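PDB 2GZS: IroE protein, which hydrolyses the trilactone ester bonds of enterobactin and its glucosylated forms, preferring the iron-free siderophores and usually cutting once to give linear trimers. Local coordinates for residues Ala97-Lys102 / Leu175-Asp180. Sequence-based numbering, arbitrary orientation.
With DFP (diisopropyl phosphonate), chain B.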
ATOM      1  N   ALA A  97      -2.086 -11.217  13.391  1.00 24.85           N
ATOM      2  CA  ALA A  97      -2.633 -11.764  14.630  1.00 25.36           C
ATOM      3  C   ALA A  97      -2.961 -10.790  15.746  1.00 28.17           C
ATOM      4  O   ALA A  97      -4.060 -10.901  16.300  1.00 37.89           O
ATOM      5  CB  ALA A  97      -1.561 -12.715  15.193  1.00 35.31           C
ATOM      6  N   ALA A  98      -2.027  -9.920  16.044  1.00 26.43           N
ATOM      7  CA  ALA A  98      -1.998  -8.959  17.142  1.00 25.73           C
ATOM      8  C   ALA A  98      -3.228  -8.066  17.138  1.00 34.89           C
ATOM      9  O   ALA A  98      -3.693  -7.624  18.195  1.00 33.42           O
ATOM     10  CB  ALA A  98      -0.725  -8.129  17.020  1.00 33.33           C
ATOM     11  N   GLU A  99      -3.799  -7.800  15.952  1.00 29.57           N
ATOM     12  CA  GLU A  99      -4.945  -6.894  15.939  1.00 29.79           C
ATOM     13  C   GLU A  99      -6.097  -7.398  16.795  1.00 30.85           C
ATOM     14  O   GLU A  99      -6.909  -6.556  17.205  1.00 33.33           O
ATOM     15  CB  GLU A  99      -5.386  -6.665  14.479  1.00 22.18           C
ATOM     16  CG  GLU A  99      -6.510  -5.661  14.254  1.00 19.62           C
ATOM     17  CD  GLU A  99      -6.155  -4.248  14.637  1.00 20.96           C
ATOM     18  OE1 GLU A  99      -4.990  -3.898  14.928  1.00 24.92           O
ATOM     19  OE2 GLU A  99      -7.050  -3.343  14.742  1.00 22.85           O
ATOM     20  N   SER A 100      -6.273  -8.676  17.120  1.00 25.15           N
ATOM     21  CA  SER A 100      -7.397  -9.157  17.917  1.00 30.11           C
ATOM     22  C   SER A 100      -7.007  -9.545  19.342  1.00 24.37           C
ATOM     23  O   SER A 100      -7.715 -10.281  20.043  1.00 30.53           O
ATOM     24  CB  SER A 100      -8.046 -10.391  17.275  1.00 41.69           C
ATOM     25  OG  SER A 100      -7.149 -11.495  17.310  1.00 42.03           O
ATOM     26  N   ARG A 101      -5.866  -9.074  19.792  1.00 22.40           N
ATOM     27  CA  ARG A 101      -5.450  -9.377  21.172  1.00 24.04           C
ATOM     28  C   ARG A 101      -6.372  -8.733  22.200  1.00 29.02           C
ATOM     29  O   ARG A 101      -6.651  -7.531  22.062  1.00 25.75           O
ATOM     30  CB  ARG A 101      -4.002  -8.918  21.341  1.00 32.16           C
ATOM     31  CG  ARG A 101      -3.130  -9.537  20.239  1.00 47.18           C
ATOM     32  CD  ARG A 101      -2.116 -10.520  20.794  1.00 63.72           C
ATOM     33  NE  ARG A 101      -2.264 -11.862  20.252  1.00 90.22           N
ATOM     34  CZ  ARG A 101      -3.359 -12.605  20.153  1.00 99.67           C
ATOM     35  NH1 ARG A 101      -4.536 -12.167  20.564  1.00 88.00           N
ATOM     36  NH2 ARG A 101      -3.286 -13.828  19.626  1.00110.46           N
ATOM     37  N   LYS A 102      -6.832  -9.517  23.186  1.00 31.03           N
ATOM     38  CA  LYS A 102      -7.618  -8.970  24.296  1.00 26.67           C
ATOM     39  C   LYS A 102      -8.850  -8.175  23.851  1.00 21.94           C
ATOM     40  O   LYS A 102      -9.050  -7.048  24.307  1.00 23.03           O
ATOM     41  CB  LYS A 102      -6.725  -8.068  25.154  1.00 36.89           C
ATOM     42  CG  LYS A 102      -5.344  -8.679  25.385  1.00 55.40           C
ATOM     43  CD  LYS A 102      -5.044  -8.806  26.872  1.00 61.64           C
ATOM     44  CE  LYS A 102      -4.156 -10.017  27.153  1.00 64.05           C
ATOM     45  NZ  LYS A 102      -3.627 -10.011  28.545  1.00 41.12           N
ATOM     46  N   LEU A 175      -4.790   4.129  13.567  1.00  9.26           N
ATOM     47  CA  LEU A 175      -6.209   3.825  13.749  1.00 10.18           C
ATOM     48  C   LEU A 175      -6.447   2.377  14.242  1.00 15.77           C
ATOM     49  O   LEU A 175      -7.588   2.072  14.658  1.00 15.62           O
ATOM     50  CB  LEU A 175      -6.982   4.066  12.440  1.00 13.52           C
ATOM     51  CG  LEU A 175      -6.849   5.499  11.910  1.00 11.25           C
ATOM     52  CD1 LEU A 175      -7.606   5.611  10.591  1.00 13.78           C
ATOM     53  CD2 LEU A 175      -7.380   6.460  12.991  1.00 16.08           C
ATOM     54  N   GLY A 176      -5.418   1.541  14.109  1.00 13.95           N
ATOM     55  CA  GLY A 176      -5.571   0.076  14.413  1.00 16.96           C
ATOM     56  C   GLY A 176      -5.285  -0.268  15.863  1.00 15.67           C
ATOM     57  O   GLY A 176      -4.500   0.324  16.585  1.00 17.90           O
ATOM     58  N   ARG A 177      -6.070  -1.287  16.349  1.00 17.84           N
ATOM     59  CA  ARG A 177      -5.808  -1.694  17.740  1.00 20.89           C
ATOM     60  C   ARG A 177      -4.391  -2.217  17.968  1.00 22.89           C
ATOM     61  O   ARG A 177      -3.788  -2.066  19.033  1.00 26.76           O
ATOM     62  CB  ARG A 177      -6.754  -2.850  18.071  1.00 23.44           C
ATOM     63  CG  ARG A 177      -8.230  -2.529  18.066  1.00 30.33           C
ATOM     64  CD  ARG A 177      -8.934  -3.821  18.567  1.00 29.42           C
ATOM     65  NE  ARG A 177      -8.657  -3.955  20.005  1.00 27.70           N
ATOM     66  CZ  ARG A 177      -7.867  -4.824  20.621  1.00 35.57           C
ATOM     67  NH1 ARG A 177      -7.133  -5.772  20.026  1.00 24.15           N
ATOM     68  NH2 ARG A 177      -7.807  -4.715  21.951  1.00 31.63           N
ATOM     69  N   GLY A 178      -3.837  -2.868  16.953  1.00 20.41           N
ATOM     70  CA  GLY A 178      -2.504  -3.438  17.242  1.00 16.90           C
ATOM     71  C   GLY A 178      -1.379  -2.595  16.668  1.00 21.44           C
ATOM     72  O   GLY A 178      -0.272  -3.054  16.341  1.00 17.17           O
ATOM     73  N   TYR A 179      -1.639  -1.284  16.508  1.00 20.06           N
ATOM     74  CA  TYR A 179      -0.608  -0.345  16.055  1.00 19.87           C
ATOM     75  C   TYR A 179       0.636  -0.401  16.910  1.00 16.84           C
ATOM     76  O   TYR A 179       1.753  -0.524  16.444  1.00 14.95           O
ATOM     77  CB  TYR A 179      -1.179   1.083  16.091  1.00 17.41           C
ATOM     78  CG  TYR A 179      -0.322   2.302  15.995  1.00 19.65           C
ATOM     79  CD1 TYR A 179       0.410   2.468  14.818  1.00 23.42           C
ATOM     80  CD2 TYR A 179      -0.211   3.291  16.978  1.00 22.59           C
ATOM     81  CE1 TYR A 179       1.227   3.569  14.648  1.00 24.47           C
ATOM     82  CE2 TYR A 179       0.599   4.409  16.813  1.00 33.49           C
ATOM     83  CZ  TYR A 179       1.320   4.534  15.631  1.00 25.62           C
ATOM     84  OH  TYR A 179       2.145   5.611  15.367  1.00 28.47           O
ATOM     85  N   ASP A 180       0.494  -0.259  18.237  1.00 20.26           N
ATOM     86  CA  ASP A 180       1.659  -0.237  19.099  1.00 20.54           C
ATOM     87  C   ASP A 180       2.373  -1.581  19.062  1.00 15.41           C
ATOM     88  O   ASP A 180       3.618  -1.517  19.157  1.00 17.34           O
ATOM     89  CB  ASP A 180       1.298   0.103  20.561  1.00 23.25           C
ATOM     90  CG  ASP A 180       0.812   1.558  20.705  1.00 29.74           C
ATOM     91  OD1 ASP A 180       1.693   2.429  20.823  1.00 36.64           O
ATOM     92  OD2 ASP A 180      -0.405   1.814  20.725  1.00 43.99           O
TER
HETATM   93  C1  DFP B1189     -10.810   3.908   9.161  1.00 23.69           C
HETATM   94  C2  DFP B1189     -12.183   3.703   9.806  1.00 27.12           C
HETATM   95  C3  DFP B1189     -10.833   4.958   8.060  1.00 29.44           C
HETATM   96  C1' DFP B1189      -9.552   0.145  11.327  1.00 18.54           C
HETATM   97  C2' DFP B1189      -8.200   0.386  11.933  1.00 26.22           C
HETATM   98  C3' DFP B1189     -10.593   0.099  12.495  1.00 29.73           C
HETATM   99  P   DFP B1189      -9.487   1.560   9.073  1.00 13.37           P
HETATM  100  O1P DFP B1189     -10.505   2.618   8.542  1.00 17.13           O
HETATM  101  O2P DFP B1189      -9.926   1.264  10.561  1.00 14.24           O
HETATM  102  O3P DFP B1189      -9.434   0.304   8.218  1.00 12.17           O
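The carboxylate of E99 binds two successive backbone N-H groups, those of R177 and G178. E99 OE2 accepts from R177 N at 2.8 Å on its syn side, 17° out of the carboxylate plane. E99 OE1 is met from above that plane by G178 N at a short 2.5 Å. CG of E99 lies anti to the backbone N (chi1 -176°), and a bend at chi2 (64°) turns CD, and with it the carboxylate, to the R177-G178 backbone. Y150 and L153 of helix 150-161 also touch this side chain. The R177 side chain crosses that of E99 obliquely and bends at chi3, bringing its guanidinium to main-chain oxygens instead of the carboxylate. R177 NH1 donates to E99 O at 2.9 Å and to R101 O at 2.7 Å. E99 O lies in the guanidinium plane, though R177 NH1 sits above the E99 carbonyl plane. A second, weak bond runs from R177 NH2 to R101 O at 3.0 Å. An alanine at E99 would probably leave the N-H groups of R177 and G178 without these acceptors and let the turn shift. G176 to Y179 form a type I beta turn, with G178 as N-cap of helix 179-187. G176, which opens the turn, and L175 before it line the diisopropyl phosphonate pocket. The contact ties the loop after helix 87-93 to a turn bordering the active site of this alpha/beta-hydrolase esterase.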